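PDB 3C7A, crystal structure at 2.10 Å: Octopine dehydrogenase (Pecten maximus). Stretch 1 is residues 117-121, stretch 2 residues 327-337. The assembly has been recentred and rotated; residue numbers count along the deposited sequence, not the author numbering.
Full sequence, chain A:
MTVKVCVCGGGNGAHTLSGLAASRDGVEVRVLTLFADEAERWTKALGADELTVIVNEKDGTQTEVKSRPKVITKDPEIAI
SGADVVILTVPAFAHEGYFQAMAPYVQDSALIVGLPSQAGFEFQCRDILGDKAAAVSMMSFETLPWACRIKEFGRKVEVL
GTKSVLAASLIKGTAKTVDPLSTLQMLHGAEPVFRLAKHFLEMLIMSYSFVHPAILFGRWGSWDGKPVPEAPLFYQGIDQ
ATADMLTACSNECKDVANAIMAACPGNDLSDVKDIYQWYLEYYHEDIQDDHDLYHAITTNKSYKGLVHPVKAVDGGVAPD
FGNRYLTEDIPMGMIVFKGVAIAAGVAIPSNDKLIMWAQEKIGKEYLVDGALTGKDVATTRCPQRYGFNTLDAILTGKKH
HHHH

Stretch 1 (117-121) SQAGF
Stretch 2 (327-337) TEDIPMGMIVF

Residues 117-121 form an irregular segment that lies against a helix in residues 327-337, more than 200 positions later in the chain. The first stretch has no regular structure until Phe121 (phi/psi -58/-46), with Gly120 at the N-cap position. Gln118 adopts left-handed phi with extended psi (61/-166), Ala119 is extended (-97/132), and Gly120 turns at 94/11, where a CB would jam against the carbonyl O of Ala119. In register, Ala119 CA lies 5.5 Å from Gly333 CA, and Gly120 CA lies 6.5 Å from Val336 CA.

The helix contains a wider pi-type turn at 330-334, marked by two i+5 bonds, Met334 N to Asp329 O (3.1 Å) and Ile335 N to Ile330 O (3.1 Å); Met332 N donates to Glu328 O (3.2 Å) in an ordinary i+4 bond. Gly333 takes the unusual angles -149/-93; a CB there would fall 2.3 Å from Asp329 O, so the glycine accommodates the distorted turn.

The apolar side-chain contact is Ala119 CB to Val336 CB (4.2 Å), the CA-to-CB bond of each residue pointing toward the other stretch. The other approaches are of side-chain carbons to backbone atoms: Ala119 CB lies 3.3 Å from Met332 O and 4.2 Å from Gly333 CA, while Val336 (chi1 t) brings CG2 to 3.9 Å from Ala119 O and CG1 to 4.1 Å from Gly120 N. Met332 (chi1 m, chi2 m, chi3 97°) starts toward the segment, but its end leads away, leaving its backbone carbonyl as the close contact.

Polar groups meet at the more exposed margin. The CA-to-CB bond of Gln118 (chi1 m, chi2 t) points toward the second stretch, and its amide end lies near the carboxylates of Glu328 (chi1 m, chi2 -100°, chi3 -65°) and Asp329 (chi1 m, chi2 1°). Its spacing from Glu328 leaves a hydrogen bond open; no other is clear between the stretches.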

ATOM      1  N   SER A 117      -1.736  -3.406  -0.434  1.00 12.46           N
ATOM      2  CA  SER A 117      -0.638  -4.315  -0.128  1.00 12.75           C
ATOM      3  C   SER A 117       0.612  -3.550   0.292  1.00 12.77           C
ATOM      4  O   SER A 117       1.209  -3.838   1.329  1.00 12.74           O
ATOM      5  CB  SER A 117      -0.329  -5.206  -1.333  1.00 12.72           C
ATOM      6  OG  SER A 117      -1.303  -6.225  -1.478  1.00 13.35           O
ATOM      7  N   GLN A 118       0.951  -2.501  -0.405  1.00 20.00           N
ATOM      8  CA  GLN A 118       2.297  -1.934  -0.432  1.00 20.00           C
ATOM      9  C   GLN A 118       3.398  -2.940  -0.986  1.00 20.00           C
ATOM     10  O   GLN A 118       3.096  -3.905  -1.544  1.00 12.99           O
ATOM     11  CB  GLN A 118       2.710  -1.246   0.936  1.00 20.00           C
ATOM     12  CG  GLN A 118       1.906   0.038   1.309  1.00 20.00           C
ATOM     13  CD  GLN A 118       2.308   0.700   2.620  1.00 20.00           C
ATOM     14  OE1 GLN A 118       1.968   0.245   3.671  1.00 20.00           O
ATOM     15  NE2 GLN A 118       3.038   1.787   2.531  1.00 20.00           N
ATOM     16  N   ALA A 119       4.654  -2.650  -0.799  1.00 12.76           N
ATOM     17  CA  ALA A 119       5.738  -3.294  -1.531  1.00 12.68           C
ATOM     18  C   ALA A 119       6.349  -4.433  -0.722  1.00 12.63           C
ATOM     19  O   ALA A 119       6.668  -4.270   0.455  1.00 12.46           O
ATOM     20  CB  ALA A 119       6.803  -2.276  -1.906  1.00 12.69           C
ATOM     21  N   GLY A 120       6.510  -5.587  -1.362  1.00 12.58           N
ATOM     22  CA  GLY A 120       7.088  -6.764  -0.699  1.00 12.44           C
ATOM     23  C   GLY A 120       6.090  -7.736  -0.084  1.00 12.43           C
ATOM     24  O   GLY A 120       6.478  -8.642   0.660  1.00 12.31           O
ATOM     25  N   PHE A 121       4.809  -7.548  -0.406  1.00 12.33           N
ATOM     26  CA  PHE A 121       3.701  -8.361   0.119  1.00 12.33           C
ATOM     27  C   PHE A 121       3.851  -9.859  -0.192  1.00 12.40           C
ATOM     28  O   PHE A 121       3.669 -10.703   0.692  1.00 12.31           O
ATOM     29  CB  PHE A 121       2.370  -7.824  -0.438  1.00 12.21           C
ATOM     30  CG  PHE A 121       1.136  -8.381   0.235  1.00 12.23           C
ATOM     31  CD1 PHE A 121       0.380  -9.376  -0.383  1.00 11.97           C
ATOM     32  CD2 PHE A 121       0.711  -7.888   1.468  1.00 12.07           C
ATOM     33  CE1 PHE A 121      -0.773  -9.885   0.224  1.00 12.12           C
ATOM     34  CE2 PHE A 121      -0.439  -8.390   2.086  1.00 12.21           C
ATOM     35  CZ  PHE A 121      -1.183  -9.391   1.461  1.00 12.24           C
ATOM     36  N   THR A 327       8.887   6.795   7.824  1.00 23.91           N
ATOM     37  CA  THR A 327       8.930   5.559   8.620  1.00 23.44           C
ATOM     38  C   THR A 327       8.232   4.364   7.953  1.00 23.10           C
ATOM     39  O   THR A 327       8.456   3.215   8.343  1.00 22.97           O
ATOM     40  CB  THR A 327       8.377   5.767  10.058  1.00 23.48           C
ATOM     41  OG1 THR A 327       7.037   6.270   9.998  1.00 23.40           O
ATOM     42  CG2 THR A 327       9.251   6.743  10.842  1.00 23.49           C
ATOM     43  N   GLU A 328       7.392   4.644   6.955  1.00 22.62           N
ATOM     44  CA  GLU A 328       6.724   3.601   6.170  1.00 22.20           C
ATOM     45  C   GLU A 328       7.257   3.521   4.732  1.00 21.80           C
ATOM     46  O   GLU A 328       7.564   2.433   4.244  1.00 21.72           O
ATOM     47  CB  GLU A 328       5.201   3.805   6.166  1.00 22.26           C
ATOM     48  CG  GLU A 328       4.484   3.305   7.423  1.00 22.57           C
ATOM     49  CD  GLU A 328       3.826   1.939   7.241  1.00 23.25           C
ATOM     50  OE1 GLU A 328       2.875   1.830   6.436  1.00 23.33           O
ATOM     51  OE2 GLU A 328       4.247   0.976   7.920  1.00 23.10           O
ATOM     52  N   ASP A 329       7.377   4.674   4.072  1.00 21.30           N
ATOM     53  CA  ASP A 329       7.750   4.737   2.648  1.00 20.87           C
ATOM     54  C   ASP A 329       9.183   4.290   2.316  1.00 20.44           C
ATOM     55  O   ASP A 329       9.474   3.960   1.164  1.00 20.25           O
ATOM     56  CB  ASP A 329       7.493   6.141   2.079  1.00 20.99           C
ATOM     57  CG  ASP A 329       6.008   6.460   1.931  1.00 21.37           C
ATOM     58  OD1 ASP A 329       5.161   5.611   2.283  1.00 21.91           O
ATOM     59  OD2 ASP A 329       5.687   7.573   1.457  1.00 21.83           O
ATOM     60  N   ILE A 330      10.069   4.285   3.312  1.00 19.91           N
ATOM     61  CA  ILE A 330      11.452   3.833   3.105  1.00 19.40           C
ATOM     62  C   ILE A 330      11.614   2.305   3.270  1.00 19.12           C
ATOM     63  O   ILE A 330      11.935   1.625   2.292  1.00 19.11           O
ATOM     64  CB  ILE A 330      12.495   4.641   3.961  1.00 19.39           C
ATOM     65  CG1 ILE A 330      12.448   6.146   3.636  1.00 19.31           C
ATOM     66  CG2 ILE A 330      13.914   4.070   3.803  1.00 19.21           C
ATOM     67  CD1 ILE A 330      12.856   6.535   2.209  1.00 19.18           C
ATOM     68  N   PRO A 331      11.383   1.757   4.490  1.00 18.78           N
ATOM     69  CA  PRO A 331      11.595   0.309   4.670  1.00 18.54           C
ATOM     70  C   PRO A 331      10.577  -0.587   3.950  1.00 18.34           C
ATOM     71  O   PRO A 331      10.891  -1.738   3.629  1.00 18.27           O
ATOM     72  CB  PRO A 331      11.495   0.122   6.189  1.00 18.54           C
ATOM     73  CG  PRO A 331      10.643   1.243   6.654  1.00 18.65           C
ATOM     74  CD  PRO A 331      10.940   2.402   5.744  1.00 18.74           C
ATOM     75  N   MET A 332       9.343  -0.129   3.789  1.00 18.02           N
ATOM     76  CA  MET A 332       8.255  -0.815   3.067  1.00 17.78           C
ATOM     77  C   MET A 332       7.994  -0.370   1.574  1.00 17.38           C
ATOM     78  O   MET A 332       6.951  -0.695   1.028  1.00 17.24           O
ATOM     79  CB  MET A 332       6.936  -0.729   3.849  1.00 17.96           C
ATOM     80  CG  MET A 332       6.978  -1.013   5.347  1.00 18.79           C
ATOM     81  SD  MET A 332       7.132  -2.710   5.770  1.00 20.91           S
ATOM     82  CE  MET A 332       8.759  -2.773   6.008  1.00 20.52           C
ATOM     83  N   GLY A 333       8.971   0.348   0.989  1.00 16.87           N
ATOM     84  CA  GLY A 333       8.934   0.989  -0.313  1.00 16.34           C
ATOM     85  C   GLY A 333      10.258   1.137  -1.122  1.00 16.04           C
ATOM     86  O   GLY A 333      10.652   0.254  -1.836  1.00 15.93           O
ATOM     87  N   MET A 334      10.936   2.253  -0.969  1.00 15.63           N
ATOM     88  CA  MET A 334      12.250   2.507  -1.614  1.00 15.38           C
ATOM     89  C   MET A 334      13.321   1.353  -1.470  1.00 15.25           C
ATOM     90  O   MET A 334      13.942   0.997  -2.436  1.00 15.15           O
ATOM     91  CB  MET A 334      12.842   3.910  -1.259  1.00 15.34           C
ATOM     92  CG  MET A 334      12.151   5.228  -1.739  1.00 15.17           C
ATOM     93  SD  MET A 334      13.120   6.808  -1.757  1.00 15.09           S
ATOM     94  CE  MET A 334      14.173   6.503  -3.143  1.00 14.85           C
ATOM     95  N   ILE A 335      13.444   0.752  -0.268  1.00 15.17           N
ATOM     96  CA  ILE A 335      14.417  -0.325  -0.004  1.00 15.06           C
ATOM     97  C   ILE A 335      14.098  -1.613  -0.785  1.00 15.02           C
ATOM     98  O   ILE A 335      15.012  -2.314  -1.234  1.00 14.98           O
ATOM     99  CB  ILE A 335      14.559  -0.622   1.530  1.00 15.02           C
ATOM    100  CG1 ILE A 335      15.063   0.614   2.298  1.00 15.15           C
ATOM    101  CG2 ILE A 335      15.461  -1.839   1.798  1.00 15.17           C
ATOM    102  CD1 ILE A 335      16.479   1.090   1.942  1.00 14.83           C
ATOM    103  N   VAL A 336      12.809  -1.910  -0.950  1.00 14.96           N
ATOM    104  CA  VAL A 336      12.363  -3.089  -1.711  1.00 14.91           C
ATOM    105  C   VAL A 336      12.718  -2.961  -3.203  1.00 14.88           C
ATOM    106  O   VAL A 336      13.170  -3.930  -3.826  1.00 14.80           O
ATOM    107  CB  VAL A 336      10.839  -3.368  -1.527  1.00 14.96           C
ATOM    108  CG1 VAL A 336      10.441  -4.697  -2.173  1.00 14.92           C
ATOM    109  CG2 VAL A 336      10.459  -3.377  -0.046  1.00 14.89           C
ATOM    110  N   PHE A 337      12.520  -1.764  -3.758  1.00 14.82           N
ATOM    111  CA  PHE A 337      12.882  -1.453  -5.149  1.00 14.80           C
ATOM    112  C   PHE A 337      14.390  -1.593  -5.412  1.00 14.83           C
ATOM    113  O   PHE A 337      14.795  -2.067  -6.477  1.00 14.69           O
ATOM    114  CB  PHE A 337      12.383  -0.048  -5.528  1.00 14.78           C
ATOM    115  CG  PHE A 337      12.784   0.403  -6.914  1.00 14.85           C
ATOM    116  CD1 PHE A 337      12.223  -0.183  -8.048  1.00 14.93           C
ATOM    117  CD2 PHE A 337      13.707   1.435  -7.083  1.00 14.79           C
ATOM    118  CE1 PHE A 337      12.590   0.238  -9.332  1.00 15.04           C
ATOM    119  CE2 PHE A 337      14.080   1.865  -8.359  1.00 14.69           C
ATOM    120  CZ  PHE A 337      13.520   1.265  -9.487  1.00 14.93           C
TER